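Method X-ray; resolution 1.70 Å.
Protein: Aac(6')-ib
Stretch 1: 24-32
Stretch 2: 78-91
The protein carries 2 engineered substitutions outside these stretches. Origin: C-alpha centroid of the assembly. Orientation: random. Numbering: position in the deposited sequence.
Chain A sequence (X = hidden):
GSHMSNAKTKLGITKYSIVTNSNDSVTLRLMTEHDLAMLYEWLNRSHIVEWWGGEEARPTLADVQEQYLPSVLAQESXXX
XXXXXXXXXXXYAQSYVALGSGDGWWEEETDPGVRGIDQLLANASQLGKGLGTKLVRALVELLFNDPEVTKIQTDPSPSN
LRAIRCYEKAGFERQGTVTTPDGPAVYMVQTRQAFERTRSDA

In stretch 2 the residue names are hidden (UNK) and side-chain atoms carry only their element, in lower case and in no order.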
# COMPACT_ATOMS: atom_id res chain seq x y z
N ASP A 24 7.79 -3.41 -18.49
CA ASP A 24 6.47 -3.20 -19.14
C ASP A 24 5.43 -2.73 -18.12
O ASP A 24 5.77 -1.99 -17.19
CB ASP A 24 6.00 -4.48 -19.85
CG ASP A 24 5.06 -4.19 -21.02
OD1 ASP A 24 4.86 -3.00 -21.35
OD2 ASP A 24 4.52 -5.16 -21.61
N SER A 25 4.19 -3.16 -18.28
CA SER A 25 3.08 -2.64 -17.50
C SER A 25 2.92 -3.40 -16.19
O SER A 25 2.84 -4.63 -16.18
CB SER A 25 1.79 -2.76 -18.31
OG SER A 25 0.75 -2.00 -17.73
N VAL A 26 2.82 -2.66 -15.08
CA VAL A 26 2.49 -3.28 -13.80
C VAL A 26 0.98 -3.30 -13.58
O VAL A 26 0.32 -2.26 -13.64
CB VAL A 26 3.18 -2.57 -12.61
CG1 VAL A 26 2.71 -3.18 -11.26
CG2 VAL A 26 4.69 -2.63 -12.74
N THR A 27 0.43 -4.49 -13.32
CA THR A 27 -0.99 -4.63 -13.07
C THR A 27 -1.26 -5.22 -11.67
O THR A 27 -0.33 -5.66 -10.99
CB THR A 27 -1.71 -5.49 -14.14
OG1 THR A 27 -1.13 -6.79 -14.20
CG2 THR A 27 -1.59 -4.80 -15.53
N LEU A 28 -2.52 -5.17 -11.27
CA LEU A 28 -2.92 -5.70 -9.96
C LEU A 28 -4.00 -6.72 -10.10
O LEU A 28 -4.97 -6.52 -10.86
CB LEU A 28 -3.42 -4.58 -9.06
CG LEU A 28 -2.41 -3.46 -8.81
CD1 LEU A 28 -3.17 -2.19 -8.48
CD2 LEU A 28 -1.40 -3.83 -7.73
N ARG A 29 -3.86 -7.80 -9.34
CA ARG A 29 -4.93 -8.77 -9.18
C ARG A 29 -5.20 -8.95 -7.71
O ARG A 29 -4.31 -8.70 -6.89
CB ARG A 29 -4.52 -10.12 -9.80
CG ARG A 29 -3.32 -10.80 -9.12
CD ARG A 29 -3.09 -12.20 -9.73
NE ARG A 29 -1.93 -12.89 -9.18
CZ ARG A 29 -1.91 -13.52 -8.00
NH1 ARG A 29 -3.00 -13.53 -7.20
NH2 ARG A 29 -0.79 -14.14 -7.63
N LEU A 30 -6.41 -9.38 -7.36
CA LEU A 30 -6.69 -9.73 -5.96
C LEU A 30 -5.75 -10.83 -5.52
O LEU A 30 -5.47 -11.77 -6.28
CB LEU A 30 -8.13 -10.20 -5.73
CG LEU A 30 -9.27 -9.19 -5.81
CD1 LEU A 30 -10.62 -9.94 -5.67
CD2 LEU A 30 -9.17 -8.07 -4.73
N MET A 31 -5.24 -10.72 -4.29
CA MET A 31 -4.53 -11.83 -3.68
C MET A 31 -5.54 -12.89 -3.23
O MET A 31 -6.65 -12.56 -2.82
CB MET A 31 -3.76 -11.31 -2.46
CG MET A 31 -2.71 -12.32 -1.97
SD MET A 31 -1.80 -11.79 -0.53
CE MET A 31 -2.97 -12.02 0.78
N THR A 32 -5.13 -14.15 -3.32
CA THR A 32 -5.93 -15.27 -2.84
C THR A 32 -5.19 -16.03 -1.75
O THR A 32 -3.97 -15.84 -1.56
CB THR A 32 -6.27 -16.25 -4.00
OG1 THR A 32 -5.12 -17.04 -4.30
CG2 THR A 32 -6.73 -15.49 -5.28
N UNK A 78 -9.54 -4.14 4.74
CA UNK A 78 -8.32 -4.20 3.96
C UNK A 78 -8.48 -5.17 2.80
O UNK A 78 -8.96 -6.32 2.97
c UNK A 78 -7.09 -4.63 4.85
c UNK A 78 -6.84 -3.60 5.98
c UNK A 78 -5.82 -4.83 4.00
N UNK A 79 -8.07 -4.72 1.63
CA UNK A 79 -8.09 -5.53 0.41
C UNK A 79 -6.67 -5.77 -0.10
O UNK A 79 -5.96 -4.80 -0.41
c UNK A 79 -8.92 -4.84 -0.70
c UNK A 79 -8.96 -5.68 -1.97
o UNK A 79 -10.25 -4.60 -0.22
N UNK A 80 -6.26 -7.05 -0.17
CA UNK A 80 -4.91 -7.40 -0.63
C UNK A 80 -4.81 -7.65 -2.13
O UNK A 80 -5.71 -8.29 -2.73
c UNK A 80 -4.60 -8.70 0.14
c UNK A 80 -5.96 -9.40 0.24
c UNK A 80 -7.01 -8.25 0.27
N UNK A 81 -3.71 -7.18 -2.72
CA UNK A 81 -3.41 -7.37 -4.14
C UNK A 81 -2.02 -7.97 -4.36
O UNK A 81 -1.12 -7.76 -3.53
c UNK A 81 -3.42 -6.03 -4.90
c UNK A 81 -5.66 -3.36 -3.36
c UNK A 81 -6.95 -4.59 -5.02
c UNK A 81 -5.82 -5.38 -5.30
c UNK A 81 -6.86 -3.59 -4.04
c UNK A 81 -4.56 -4.17 -3.66
o UNK A 81 -7.94 -2.78 -3.77
c UNK A 81 -4.62 -5.18 -4.62
N UNK A 82 -1.86 -8.68 -5.47
CA UNK A 82 -0.56 -9.06 -5.97
C UNK A 82 -0.28 -8.22 -7.22
O UNK A 82 -1.12 -8.14 -8.13
c UNK A 82 -0.67 -11.40 -4.99
c UNK A 82 0.96 -10.86 -6.91
c UNK A 82 -0.43 -10.59 -6.28
c UNK A 82 0.37 -11.18 -3.87
N UNK A 83 0.89 -7.58 -7.22
CA UNK A 83 1.37 -6.82 -8.37
C UNK A 83 2.04 -7.77 -9.35
O UNK A 83 2.89 -8.59 -8.96
c UNK A 83 2.34 -5.74 -7.93
N UNK A 84 1.66 -7.62 -10.63
CA UNK A 84 2.16 -8.49 -11.71
C UNK A 84 2.92 -7.69 -12.77
O UNK A 84 2.53 -6.58 -13.11
c UNK A 84 0.98 -9.18 -12.40
s UNK A 84 0.87 -11.43 -10.80
c UNK A 84 1.20 -12.36 -12.32
c UNK A 84 0.06 -9.97 -11.48
N UNK A 85 4.00 -8.29 -13.28
CA UNK A 85 4.77 -7.70 -14.37
C UNK A 85 5.21 -8.83 -15.28
O UNK A 85 5.86 -9.78 -14.83
c UNK A 85 7.02 -6.44 -14.87
c UNK A 85 8.35 -6.03 -14.22
c UNK A 85 5.99 -6.95 -13.84
c UNK A 85 6.42 -5.27 -15.69
N UNK A 86 4.84 -8.72 -16.56
CA UNK A 86 5.15 -9.75 -17.56
C UNK A 86 4.79 -11.17 -17.07
O UNK A 86 5.61 -12.09 -17.18
c UNK A 86 7.05 -8.33 -18.49
c UNK A 86 6.63 -9.69 -17.94
o UNK A 86 6.32 -7.69 -19.26
n UNK A 86 8.25 -7.88 -18.10
N UNK A 87 3.59 -11.31 -16.51
CA UNK A 87 3.10 -12.59 -16.00
C UNK A 87 3.74 -13.14 -14.73
O UNK A 87 3.44 -14.27 -14.34
N UNK A 88 4.62 -12.35 -14.09
CA UNK A 88 5.27 -12.74 -12.84
C UNK A 88 4.77 -11.89 -11.67
O UNK A 88 4.60 -10.68 -11.83
o UNK A 88 7.58 -15.25 -12.29
c UNK A 88 7.50 -13.50 -13.91
o UNK A 88 7.26 -15.80 -14.41
c UNK A 88 6.80 -12.57 -12.91
c UNK A 88 7.44 -14.95 -13.50
N UNK A 89 4.55 -12.51 -10.49
CA UNK A 89 4.24 -11.73 -9.29
C UNK A 89 5.49 -10.99 -8.80
O UNK A 89 6.54 -11.61 -8.58
c UNK A 89 4.59 -13.97 -10.23
c UNK A 89 3.75 -12.79 -8.29
c UNK A 89 4.43 -14.08 -8.72
N UNK A 90 5.38 -9.67 -8.65
CA UNK A 90 6.54 -8.87 -8.26
C UNK A 90 6.36 -8.04 -6.97
O UNK A 90 7.28 -7.36 -6.52
c UNK A 90 5.92 -6.97 -9.84
c UNK A 90 6.38 -5.56 -10.19
c UNK A 90 7.03 -7.95 -9.42
c UNK A 90 7.50 -8.80 -10.59
N UNK A 91 5.19 -8.11 -6.37
CA UNK A 91 5.01 -7.38 -5.12
C UNK A 91 3.64 -7.60 -4.52
O UNK A 91 2.78 -8.28 -5.11
O HOH W 1 3.79 -6.55 -17.82
O HOH W 2 -8.20 -10.03 -2.08

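Position 78 carries three side-chain carbons, the first bearing the other two, and reaches nothing on stretch 1; a fork at the first carbon with no further atoms is Val78. Position 79 has the same fork with one oxygen in place of a carbon, hence Thr79. Its methyl CG2 lies 3.7 Å from Leu30 CD2.

At position 80 three carbons close a ring onto the backbone N, which identifies Pro80. The ring takes away a donor but leaves the carbonyl, and Met31 N donates to Pro80 O at 2.9 Å, nearly straight. Met31 CE packs 3.8 Å from Pro80 CB, and a water bridges Met31 O and Pro80 O.

Position 81 shows one carbon, then a six-carbon ring bearing an oxygen: Tyr81. Leu28 CD2 sits 4.1 Å from Tyr81 CB, and Leu30 CD2 is 4.1 Å from Tyr81 CE1. The hydroxyl finds its partner elsewhere in the structure.

Position 82 has four carbons forked at the first, one arm two carbons long, so it is Ile82. Its backbone pairs both ways with Arg29: Arg29 N to Ile82 O at 3.0 Å, Ile82 N to Arg29 O at 2.8 Å. Ile82 CB lies over one face of the Arg29 guanidinium, 3.7 Å from Arg29 CZ, while Ile82 CG1 meets Met31 CG at 3.8 Å.

A single carbon at position 83 means Ala83. Ala83 CB is 4.2 Å from both Val26 CG1 and Leu28 CD2, so this small residue still joins the apolar packing.

Position 84 is an unbranched chain of two carbons, sulfur and a carbon, which can be read as Met84. Thr27 N donates to Met84 O at 3.0 Å and Met84 N to Thr27 O at 2.8 Å. The sulfur accepts a weak hydrogen bond, Arg29 NE to Met84 SD at 3.5 Å.

Four carbons forked at the second make position 85 Leu85; its CD1 approaches Val26 CG2 at 4.3 Å. Position 86 has two carbons, the second carrying oxygen and nitrogen: Asn86, whose OD1 is 3.3 Å from Asp24 CB. A water links Asn86 N to Ser25 O.

Position 87 has no side-chain atoms, and its positive phi favours the answer, Gly87. Position 88, three carbons with two oxygens on the third, is Glu88, out of reach; it closes a type I' turn begun at Leu85. Position 89, another three-carbon ring onto N, is Pro89. Position 90, four carbons forked at the first with one longer arm, is Ile90, its CD1 4.2 Å from Val26 CG2. Position 91, bare, is Gly91.

The rule is an antiparallel pairing in which the backbone sets the register and alternation sorts the side chains. Thr27 and Arg29 share one face with Ile82 and Met84; Val26 and Leu28 share the other with Ala83 and Leu85. The first face mixes polar and apolar groups, the second is wholly aliphatic.

Stretch 2, residues 78-91: VTPYIAMLNGEPIG
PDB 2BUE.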